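Local coordinates for protein 2-oxoadipate dioxygenase/decarboxylase, chloroplastic/amyloplastic (Oryza sativa, PDB 6W1K) that uses iron(II) and dioxygen to decarboxylate and hydroxylate 2-oxoadipate to D-2-hydroxyglutarate, a step of plant lysine catabolism, at residues A[234-239]-A[289-294]; A[198-203]-A[268-273]; A[56-61]-A[119-124]. All blocks are in the same frame, centred on the assembly; numbering follows the deposited sequence.

The three contacts lie close together, interaction 3 in the metal and substrate site and interactions 1 and 2 beside it. Interaction 3 holds His59, a metal ligand, and Phe123, which lines the substrate pocket. It shares a sheet with interaction 2, since strands 57-65 and 195-199 are neighbours, and Arg271 NE meets Asp58 OD2 at 2.7 Å in a salt bridge. Arg271 also reaches interaction 1, its NH2 lying 2.7 Å from Gly293 O. Asp292 OD1 of interaction 1 pairs with Arg121 NE of interaction 3 at 2.7 Å, and Phe294 CE1 comes within 3.6 Å of His59 ND1. Centres of interactions 1 and 2 are about 11 Å apart, those of 1 and 3 about 15 Å.

Interaction 1: residues A[234-239]-A[289-294]; sequences SPDGLL and HRRDGF
Arg291 reaches from one loop to the turn of another and meets Asp236 there in a salt bridge. Its NE donates to Asp236 OD2 at 2.7 Å, with an angle of 163° at the hydrogen. The oxygen accepts this N-H on its syn lone pair and lies close to the guanidinium plane, although the two flat groups are turned 69° against each other. NH1 of the same guanidinium looks back to its own loop, bonding Asp292 O at 2.8 Å and, weakly, Phe294 O, while NH2 donates to a water.

The acidic partner is fixed by its own turn. Ser234 to Gly237 form a type I beta turn, and Asp236 CG sits between the backbone N and the carbonyl carbon (chi1 60°), from where OD1 accepts from Leu238 N at 3.0 Å, an Asx turn. Ser234 OG also donates to Asp236 OD1, and accepts in turn from Leu239 N.

Apolar packing follows the aliphatic part of the arginine. Leu238 CB lies 3.4 Å from Arg291 CB; Leu239 CB touches Arg291 CG at 4.1 Å and lies over one face of the guanidinium. Farther along, Leu239 CD2 touches Gly293 O and Phe294 CA, the latter at 3.8 Å. The 289-294 loop, just ahead of helix 296-302, thereby packs against the turn between strands 232-233 and 239-243 and carries Phe294 into the 2-oxoadipate pocket, where its ring meets His59 edge-to-face. Arg271 of the neighbouring strand bonds the carbonyls of Arg291 and Gly293.

With NE and NH1 held by different loops and OD1 occupied inside the turn, both charged groups are probably restrained in rotation, and the salt bridge is likely to keep the two loops in fixed relation beside the pocket.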
loop_
_atom_site.group_PDB
_atom_site.type_symbol
_atom_site.label_atom_id
_atom_site.label_comp_id
_atom_site.label_asym_id
_atom_site.label_seq_id
_atom_site.Cartn_x
_atom_site.Cartn_y
_atom_site.Cartn_z
ATOM N N SER A 234 6.756 10.202 12.220
ATOM C CA SER A 234 8.022 10.234 11.549
ATOM C C SER A 234 8.864 11.078 12.457
ATOM O O SER A 234 8.446 11.957 13.195
ATOM C CB SER A 234 8.051 10.790 10.220
ATOM O OG SER A 234 7.528 12.072 10.248
ATOM N N PRO A 235 10.338 11.011 12.501
ATOM C CA PRO A 235 11.247 11.780 13.361
ATOM C C PRO A 235 11.109 13.290 13.202
ATOM O O PRO A 235 11.338 14.023 14.166
ATOM C CB PRO A 235 12.636 11.283 12.931
ATOM C CG PRO A 235 12.408 9.917 12.410
ATOM C CD PRO A 235 11.045 9.964 11.740
ATOM N N ASP A 236 10.734 13.787 12.022
ATOM C CA ASP A 236 10.482 15.214 11.876
ATOM C C ASP A 236 9.091 15.614 12.352
ATOM O O ASP A 236 8.763 16.801 12.328
ATOM C CB ASP A 236 10.684 15.648 10.410
ATOM C CG ASP A 236 9.744 14.917 9.408
ATOM O OD1 ASP A 236 8.851 14.157 9.810
ATOM O OD2 ASP A 236 9.887 15.108 8.184
ATOM N N GLY A 237 8.257 14.657 12.747
ATOM C CA GLY A 237 6.934 14.963 13.241
ATOM C C GLY A 237 5.867 15.194 12.190
ATOM O O GLY A 237 4.699 15.356 12.561
ATOM N N LEU A 238 6.213 15.178 10.897
ATOM C CA LEU A 238 5.326 15.643 9.833
ATOM C C LEU A 238 4.550 14.538 9.128
ATOM O O LEU A 238 3.575 14.838 8.426
ATOM C CB LEU A 238 6.144 16.415 8.788
ATOM C CG LEU A 238 7.011 17.523 9.401
ATOM C CD1 LEU A 238 7.787 18.258 8.312
ATOM C CD2 LEU A 238 6.196 18.514 10.239
ATOM N N LEU A 239 4.940 13.279 9.293
ATOM C CA LEU A 239 4.222 12.166 8.696
ATOM C C LEU A 239 3.742 11.265 9.824
ATOM O O LEU A 239 4.557 10.693 10.557
ATOM C CB LEU A 239 5.104 11.412 7.712
ATOM C CG LEU A 239 4.449 10.152 7.132
ATOM C CD1 LEU A 239 3.175 10.491 6.316
ATOM C CD2 LEU A 239 5.494 9.425 6.267
ATOM N N HIS A 289 2.597 21.566 -0.151
ATOM C CA HIS A 289 3.124 22.245 1.026
ATOM C C HIS A 289 3.346 21.313 2.202
ATOM O O HIS A 289 3.748 21.779 3.275
ATOM C CB HIS A 289 2.163 23.329 1.480
ATOM C CG HIS A 289 1.998 24.443 0.507
ATOM N ND1 HIS A 289 0.774 24.789 -0.023
ATOM C CD2 HIS A 289 2.898 25.310 -0.016
ATOM C CE1 HIS A 289 0.925 25.828 -0.827
ATOM N NE2 HIS A 289 2.204 26.159 -0.844
ATOM N N ARG A 290 3.029 20.034 2.038
ATOM C CA ARG A 290 3.012 19.056 3.109
ATOM C C ARG A 290 4.148 18.058 2.919
ATOM O O ARG A 290 4.647 17.846 1.807
ATOM C CB ARG A 290 1.653 18.344 3.151
ATOM C CG ARG A 290 0.462 19.287 3.293
ATOM C CD ARG A 290 -0.852 18.499 3.371
ATOM N NE ARG A 290 -2.000 19.342 3.700
ATOM C CZ ARG A 290 -2.375 19.646 4.938
ATOM N NH1 ARG A 290 -1.700 19.173 5.976
ATOM N NH2 ARG A 290 -3.429 20.416 5.141
ATOM N N ARG A 291 4.554 17.451 4.028
ATOM C CA ARG A 291 5.608 16.449 4.002
ATOM C C ARG A 291 5.255 15.347 3.014
ATOM O O ARG A 291 4.190 14.728 3.103
ATOM C CB ARG A 291 5.812 15.885 5.408
ATOM C CG ARG A 291 6.494 14.512 5.442
ATOM C CD ARG A 291 8.002 14.646 5.264
ATOM N NE ARG A 291 8.756 13.749 6.149
ATOM C CZ ARG A 291 9.028 12.474 5.886
ATOM N NH1 ARG A 291 8.607 11.898 4.750
ATOM N NH2 ARG A 291 9.723 11.762 6.765
ATOM N N ASP A 292 6.148 15.120 2.058
ATOM C CA ASP A 292 5.956 14.101 1.045
ATOM C C ASP A 292 6.763 12.850 1.384
ATOM O O ASP A 292 7.597 12.826 2.287
ATOM C CB ASP A 292 6.341 14.627 -0.342
ATOM C CG ASP A 292 5.614 13.892 -1.470
ATOM O OD1 ASP A 292 4.890 12.894 -1.169
ATOM O OD2 ASP A 292 5.780 14.315 -2.650
ATOM N N GLY A 293 6.475 11.788 0.650
ATOM C CA GLY A 293 7.259 10.581 0.772
ATOM C C GLY A 293 6.893 9.766 2.006
ATOM O O GLY A 293 5.778 9.837 2.532
ATOM N N PHE A 294 7.869 9.004 2.483
ATOM C CA PHE A 294 7.631 7.949 3.470
ATOM C C PHE A 294 8.791 7.946 4.458
ATOM O O PHE A 294 9.738 8.724 4.333
ATOM C CB PHE A 294 7.456 6.600 2.774
ATOM C CG PHE A 294 6.264 6.547 1.860
ATOM C CD1 PHE A 294 5.041 6.084 2.325
ATOM C CD2 PHE A 294 6.366 6.978 0.547
ATOM C CE1 PHE A 294 3.949 6.059 1.487
ATOM C CE2 PHE A 294 5.285 6.953 -0.311
ATOM C CZ PHE A 294 4.077 6.479 0.148
HETATM O O HOH W 1 11.926 12.258 9.123
#

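Interaction 2: residues A[198-203]-A[268-273]; sequences ISTHRL and FAERLV
His201 CG lies between the backbone N and the carbonyl carbon (chi1 55°), on the side of the 268-273 segment, and a chi2 of -87° turns the ring so that its edge faces Glu270 CA. Thr200 OG1 occupies the same kind of position (chi1 73°), with CG2 beside the backbone N and 4.0 Å from Phe268 CB. The imidazole takes Arg271 O over one face, 3.9 Å above the ring plane and offset toward the rim. Its CE1 touches Arg271 CB at 3.8 Å, while NE2 is hydrogen-bonded to Glu287 OE1 outside the contact. Thr200 OG1 packs on Glu270 CB at 3.6 Å and is hydrogen-bonded to Arg208 O.

These side chains gather where two parallel strands of the mixed sheet separate: strand 195-199 gives way to a 3-10 segment at 200-202 while strand 258-271 runs on. Both strands bring a metal ligand, His195 and Glu267, to the active site. Two backbone bonds join them: Ala269 N to Ile198 O at 3.0 Å, and Thr200 N to Ala269 O at 3.0 Å, the second with its donor tilted from the carbonyl plane.

An alanine in place of His201 would probably open a gap beside Arg271 CB, where CE1 now packs, and leave Glu287 OE1 without its imidazole partner. On the sheet face that carries Ile198 and Phe268, the two side chains lie side by side, pointing the same way, and Ile198 CD1 meets the edge of the phenyl ring at CD1, 4.2 Å away. Phe213 of helix 210-219 packs against both.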
loop_
_atom_site.group_PDB
_atom_site.type_symbol
_atom_site.label_atom_id
_atom_site.label_comp_id
_atom_site.label_asym_id
_atom_site.label_seq_id
_atom_site.Cartn_x
_atom_site.Cartn_y
_atom_site.Cartn_z
ATOM N N ILE A 198 -6.161 6.391 3.441
ATOM C CA ILE A 198 -6.998 7.572 3.439
ATOM C C ILE A 198 -6.149 8.755 3.874
ATOM O O ILE A 198 -5.477 8.711 4.912
ATOM C CB ILE A 198 -8.207 7.396 4.362
ATOM C CG1 ILE A 198 -9.117 6.275 3.865
ATOM C CG2 ILE A 198 -8.971 8.700 4.483
ATOM C CD1 ILE A 198 -10.251 6.003 4.857
ATOM N N SER A 199 -6.179 9.814 3.075
ATOM C CA SER A 199 -5.508 11.057 3.403
ATOM C C SER A 199 -6.384 11.842 4.373
ATOM O O SER A 199 -7.297 12.557 3.956
ATOM C CB SER A 199 -5.258 11.853 2.121
ATOM O OG SER A 199 -4.680 13.082 2.459
ATOM N N THR A 200 -6.103 11.744 5.680
ATOM C CA THR A 200 -7.030 12.352 6.639
ATOM C C THR A 200 -7.085 13.868 6.507
ATOM O O THR A 200 -8.150 14.462 6.696
ATOM C CB THR A 200 -6.697 11.968 8.087
ATOM O OG1 THR A 200 -5.523 12.644 8.563
ATOM C CG2 THR A 200 -6.537 10.464 8.193
ATOM N N HIS A 201 -5.950 14.525 6.222
ATOM C CA HIS A 201 -5.941 15.988 6.144
ATOM C C HIS A 201 -6.778 16.523 4.989
ATOM O O HIS A 201 -7.064 17.723 4.962
ATOM C CB HIS A 201 -4.500 16.518 6.024
ATOM C CG HIS A 201 -3.733 15.926 4.878
ATOM N ND1 HIS A 201 -3.032 14.740 4.984
ATOM C CD2 HIS A 201 -3.561 16.352 3.604
ATOM C CE1 HIS A 201 -2.473 14.457 3.821
ATOM N NE2 HIS A 201 -2.770 15.425 2.969
ATOM N N ARG A 202 -7.163 15.688 4.032
ATOM C CA ARG A 202 -8.090 16.108 2.988
ATOM C C ARG A 202 -9.553 15.933 3.386
ATOM O O ARG A 202 -10.434 16.367 2.640
ATOM C CB ARG A 202 -7.780 15.348 1.697
ATOM C CG ARG A 202 -6.384 15.703 1.167
ATOM C CD ARG A 202 -6.104 15.127 -0.201
ATOM N NE ARG A 202 -6.274 16.160 -1.209
ATOM C CZ ARG A 202 -5.455 16.336 -2.234
ATOM N NH1 ARG A 202 -4.410 15.530 -2.393
ATOM N NH2 ARG A 202 -5.693 17.304 -3.103
ATOM N N LEU A 203 -9.838 15.333 4.543
ATOM C CA LEU A 203 -11.200 15.313 5.052
ATOM C C LEU A 203 -11.574 16.695 5.577
ATOM O O LEU A 203 -10.712 17.533 5.851
ATOM C CB LEU A 203 -11.357 14.283 6.171
ATOM C CG LEU A 203 -11.014 12.854 5.760
ATOM C CD1 LEU A 203 -10.982 11.956 6.993
ATOM C CD2 LEU A 203 -11.980 12.321 4.696
ATOM N N PHE A 268 -4.298 5.005 7.335
ATOM C CA PHE A 268 -4.696 6.407 7.451
ATOM C C PHE A 268 -3.447 7.243 7.701
ATOM O O PHE A 268 -2.600 6.878 8.525
ATOM C CB PHE A 268 -5.722 6.579 8.572
ATOM C CG PHE A 268 -6.579 5.361 8.781
ATOM C CD1 PHE A 268 -7.560 5.011 7.861
ATOM C CD2 PHE A 268 -6.404 4.570 9.911
ATOM C CE1 PHE A 268 -8.357 3.883 8.064
ATOM C CE2 PHE A 268 -7.185 3.449 10.124
ATOM C CZ PHE A 268 -8.157 3.094 9.198
ATOM N N ALA A 269 -3.307 8.333 6.960
ATOM C CA ALA A 269 -2.080 9.105 7.016
ATOM C C ALA A 269 -2.380 10.589 7.044
ATOM O O ALA A 269 -3.273 11.081 6.339
ATOM C CB ALA A 269 -1.158 8.775 5.836
ATOM N N GLU A 270 -1.625 11.298 7.871
ATOM C CA GLU A 270 -1.681 12.754 7.928
ATOM C C GLU A 270 -0.307 13.291 7.567
ATOM O O GLU A 270 0.693 12.901 8.180
ATOM C CB GLU A 270 -2.086 13.267 9.317
ATOM C CG GLU A 270 -2.319 14.808 9.337
ATOM C CD GLU A 270 -3.050 15.325 10.585
ATOM O OE1 GLU A 270 -3.538 14.503 11.377
ATOM O OE2 GLU A 270 -3.129 16.567 10.771
ATOM N N ARG A 271 -0.258 14.164 6.577
ATOM C CA ARG A 271 0.961 14.862 6.196
ATOM C C ARG A 271 0.837 16.311 6.644
ATOM O O ARG A 271 -0.032 17.045 6.153
ATOM C CB ARG A 271 1.194 14.769 4.690
ATOM C CG ARG A 271 1.208 13.314 4.160
ATOM C CD ARG A 271 1.432 13.217 2.617
ATOM N NE ARG A 271 1.640 11.811 2.278
ATOM C CZ ARG A 271 2.809 11.180 2.338
ATOM N NH1 ARG A 271 2.875 9.896 2.049
ATOM N NH2 ARG A 271 3.911 11.841 2.654
ATOM N N LEU A 272 1.712 16.727 7.553
ATOM C CA LEU A 272 1.650 18.082 8.081
ATOM C C LEU A 272 2.413 19.057 7.188
ATOM O O LEU A 272 3.277 18.669 6.398
ATOM C CB LEU A 272 2.219 18.140 9.498
ATOM C CG LEU A 272 1.416 17.400 10.575
ATOM C CD1 LEU A 272 1.985 17.785 11.949
ATOM C CD2 LEU A 272 -0.068 17.701 10.504
ATOM N N VAL A 273 2.099 20.341 7.356
ATOM C CA VAL A 273 2.751 21.376 6.568
ATOM C C VAL A 273 4.252 21.404 6.858
ATOM O O VAL A 273 4.700 21.176 7.990
ATOM C CB VAL A 273 2.118 22.752 6.849
ATOM C CG1 VAL A 273 2.661 23.778 5.906
ATOM C CG2 VAL A 273 0.604 22.702 6.715
#

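Interaction 3: residues A[56-61]-A[119-124]; sequences CYDHFA and LPRIFI. With NI (nickel (II) ion), chain E; OOG (2-oxoadipic acid), chain F.
Pro120 CG sits over the centre of the Phe60 ring, 4.1 Å above its plane, in a CH-pi contact, and Ile122 CD1 reaches Phe60 CB at 3.9 Å. Phe123 presents one face to the substrate: C4 of 2-oxoadipic acid lies 3.8 Å above it, offset toward the rim, and Ala61 CB comes to the same ring obliquely. The His59 ring is held at both of its nitrogens. ND1 donates to Asp58 OD1 at 2.6 Å, nearly straight and close to the ring plane, using the anti lone pair of that oxygen; NE2 binds nickel at 2.1 Å. His59 CG lies between the backbone N and the carbonyl carbon (chi1 63°), on the metal's side of CB. His59 CB rests 3.9 Å from Arg121 CB.

The two strands are parallel neighbours in the mixed sheet of this glyoxalase-clan fold, their axes 28° apart. Phe60 N donates to Arg121 O and Phe123 N to Phe60 O; in this register His59, Arg121, Ala61 and Phe123 lie on one sheet face, Phe60 and Ile122 on the other. Substrate O3 and O5 chelate the nickel, and His195 and Glu267 complete the site, which in the working enzyme holds iron(II).

Asp58 O is gripped twice by Arg121, from opposite faces of its plane: by the backbone N and, at 3.1 Å, by NH1, with the oxygen in the guanidinium plane. Asp58 OD2 stands 3.3 Å from Arg121 NH1 but well out of that plane, an attraction of charges alone. Asp58, the second-shell partner of His59, is itself held in a network of charges: Arg271 NE forms a salt bridge with its OD2, while Asp292 and Glu287 take NE and NH2 of Arg121.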
loop_
_atom_site.group_PDB
_atom_site.type_symbol
_atom_site.label_atom_id
_atom_site.label_comp_id
_atom_site.label_asym_id
_atom_site.label_seq_id
_atom_site.Cartn_x
_atom_site.Cartn_y
_atom_site.Cartn_z
ATOM N N CYS A 56 -9.763 10.821 -0.254
ATOM C CA CYS A 56 -8.662 10.814 -1.200
ATOM C C CYS A 56 -7.666 9.759 -0.756
ATOM O O CYS A 56 -7.436 9.569 0.439
ATOM C CB CYS A 56 -7.984 12.172 -1.260
ATOM S SG CYS A 56 -9.118 13.458 -1.806
ATOM N N TYR A 57 -7.051 9.113 -1.721
ATOM C CA TYR A 57 -6.138 8.026 -1.449
ATOM C C TYR A 57 -4.723 8.566 -1.427
ATOM O O TYR A 57 -4.239 9.082 -2.432
ATOM C CB TYR A 57 -6.282 6.949 -2.504
ATOM C CG TYR A 57 -7.565 6.166 -2.392
ATOM C CD1 TYR A 57 -8.188 5.971 -1.163
ATOM C CD2 TYR A 57 -8.135 5.581 -3.512
ATOM C CE1 TYR A 57 -9.352 5.207 -1.059
ATOM C CE2 TYR A 57 -9.311 4.813 -3.413
ATOM C CZ TYR A 57 -9.905 4.635 -2.186
ATOM O OH TYR A 57 -11.049 3.882 -2.064
ATOM N N ASP A 58 -4.069 8.445 -0.280
ATOM C CA ASP A 58 -2.703 8.954 -0.140
ATOM C C ASP A 58 -1.730 8.117 -0.953
ATOM O O ASP A 58 -0.873 8.649 -1.676
ATOM C CB ASP A 58 -2.320 8.932 1.331
ATOM C CG ASP A 58 -0.916 9.458 1.578
ATOM O OD1 ASP A 58 0.080 8.695 1.442
ATOM O OD2 ASP A 58 -0.819 10.649 1.882
ATOM N N HIS A 59 -1.841 6.796 -0.832
ATOM C CA HIS A 59 -1.035 5.868 -1.618
ATOM C C HIS A 59 -1.666 4.476 -1.650
ATOM O O HIS A 59 -2.536 4.133 -0.845
ATOM C CB HIS A 59 0.403 5.792 -1.076
ATOM C CG HIS A 59 0.518 5.269 0.327
ATOM N ND1 HIS A 59 0.386 6.073 1.432
ATOM C CD2 HIS A 59 0.822 4.025 0.806
ATOM C CE1 HIS A 59 0.572 5.358 2.532
ATOM N NE2 HIS A 59 0.845 4.118 2.179
ATOM N N PHE A 60 -1.233 3.697 -2.640
ATOM C CA PHE A 60 -1.481 2.275 -2.801
ATOM C C PHE A 60 -0.173 1.570 -2.475
ATOM O O PHE A 60 0.891 2.111 -2.764
ATOM C CB PHE A 60 -1.851 1.937 -4.243
ATOM C CG PHE A 60 -3.283 2.176 -4.621
ATOM C CD1 PHE A 60 -4.143 2.887 -3.795
ATOM C CD2 PHE A 60 -3.765 1.687 -5.835
ATOM C CE1 PHE A 60 -5.437 3.094 -4.139
ATOM C CE2 PHE A 60 -5.087 1.869 -6.187
ATOM C CZ PHE A 60 -5.925 2.600 -5.331
ATOM N N ALA A 61 -0.232 0.347 -1.921
ATOM C CA ALA A 61 0.992 -0.405 -1.631
ATOM C C ALA A 61 0.864 -1.842 -2.146
ATOM O O ALA A 61 -0.234 -2.394 -2.196
ATOM C CB ALA A 61 1.313 -0.391 -0.137
ATOM N N LEU A 119 -4.529 11.480 -7.888
ATOM C CA LEU A 119 -3.958 10.160 -8.108
ATOM C C LEU A 119 -3.062 9.766 -6.940
ATOM O O LEU A 119 -2.335 10.613 -6.394
ATOM C CB LEU A 119 -3.147 10.137 -9.394
ATOM C CG LEU A 119 -3.898 10.083 -10.716
ATOM C CD1 LEU A 119 -2.842 10.258 -11.807
ATOM C CD2 LEU A 119 -4.741 8.818 -10.905
ATOM N N PRO A 120 -3.084 8.500 -6.532
ATOM C CA PRO A 120 -2.298 8.095 -5.362
ATOM C C PRO A 120 -0.834 7.871 -5.712
ATOM O O PRO A 120 -0.481 7.547 -6.851
ATOM C CB PRO A 120 -2.974 6.790 -4.931
ATOM C CG PRO A 120 -3.470 6.164 -6.247
ATOM C CD PRO A 120 -3.937 7.398 -7.050
ATOM N N ARG A 121 0.016 8.133 -4.719
ATOM C CA ARG A 121 1.380 7.635 -4.745
ATOM C C ARG A 121 1.332 6.113 -4.755
ATOM O O ARG A 121 0.318 5.496 -4.416
ATOM C CB ARG A 121 2.185 8.154 -3.545
ATOM C CG ARG A 121 2.223 9.692 -3.388
ATOM C CD ARG A 121 2.673 9.994 -1.972
ATOM N NE ARG A 121 2.640 11.395 -1.591
ATOM C CZ ARG A 121 1.558 12.049 -1.190
ATOM N NH1 ARG A 121 0.379 11.422 -1.119
ATOM N NH2 ARG A 121 1.656 13.318 -0.859
ATOM N N ILE A 122 2.433 5.495 -5.175
ATOM C CA ILE A 122 2.539 4.041 -5.174
ATOM C C ILE A 122 3.772 3.634 -4.375
ATOM O O ILE A 122 4.853 4.179 -4.577
ATOM C CB ILE A 122 2.609 3.450 -6.605
ATOM C CG1 ILE A 122 1.495 3.989 -7.500
ATOM C CG2 ILE A 122 2.545 1.930 -6.511
ATOM C CD1 ILE A 122 0.155 3.448 -7.223
ATOM N N PHE A 123 3.599 2.678 -3.462
ATOM C CA PHE A 123 4.666 2.141 -2.618
ATOM C C PHE A 123 4.780 0.659 -2.980
ATOM O O PHE A 123 3.793 -0.069 -2.866
ATOM C CB PHE A 123 4.324 2.339 -1.129
ATOM C CG PHE A 123 5.416 1.950 -0.175
ATOM C CD1 PHE A 123 5.666 0.605 0.124
ATOM C CD2 PHE A 123 6.182 2.929 0.447
ATOM C CE1 PHE A 123 6.683 0.251 1.030
ATOM C CE2 PHE A 123 7.198 2.590 1.342
ATOM C CZ PHE A 123 7.455 1.253 1.628
ATOM N N ILE A 124 5.949 0.224 -3.479
ATOM C CA ILE A 124 6.128 -1.154 -3.935
ATOM C C ILE A 124 7.349 -1.720 -3.222
ATOM O O ILE A 124 8.441 -1.145 -3.305
ATOM C CB ILE A 124 6.322 -1.272 -5.449
ATOM C CG1 ILE A 124 5.192 -0.548 -6.194
ATOM C CG2 ILE A 124 6.330 -2.731 -5.827
ATOM C CD1 ILE A 124 5.373 -0.462 -7.704
HETATM NI NI NI E . 1.165 2.569 3.545
HETATM C C2 OOG F . 3.763 -1.546 3.027
HETATM C C3 OOG F . 4.003 -0.948 4.415
HETATM C C4 OOG F . 4.720 0.401 4.292
HETATM C C6 OOG F . 3.915 2.912 4.540
HETATM O O4 OOG F . 5.033 3.279 4.982
HETATM O O3 OOG F . 2.938 3.690 4.600
HETATM C C5 OOG F . 3.746 1.524 3.933
HETATM C C1 OOG F . 3.257 -2.994 3.106
HETATM O O1 OOG F . 3.323 -3.697 2.159
HETATM O O2 OOG F . 2.709 -3.512 4.280
HETATM O O5 OOG F . 2.857 1.330 3.183
#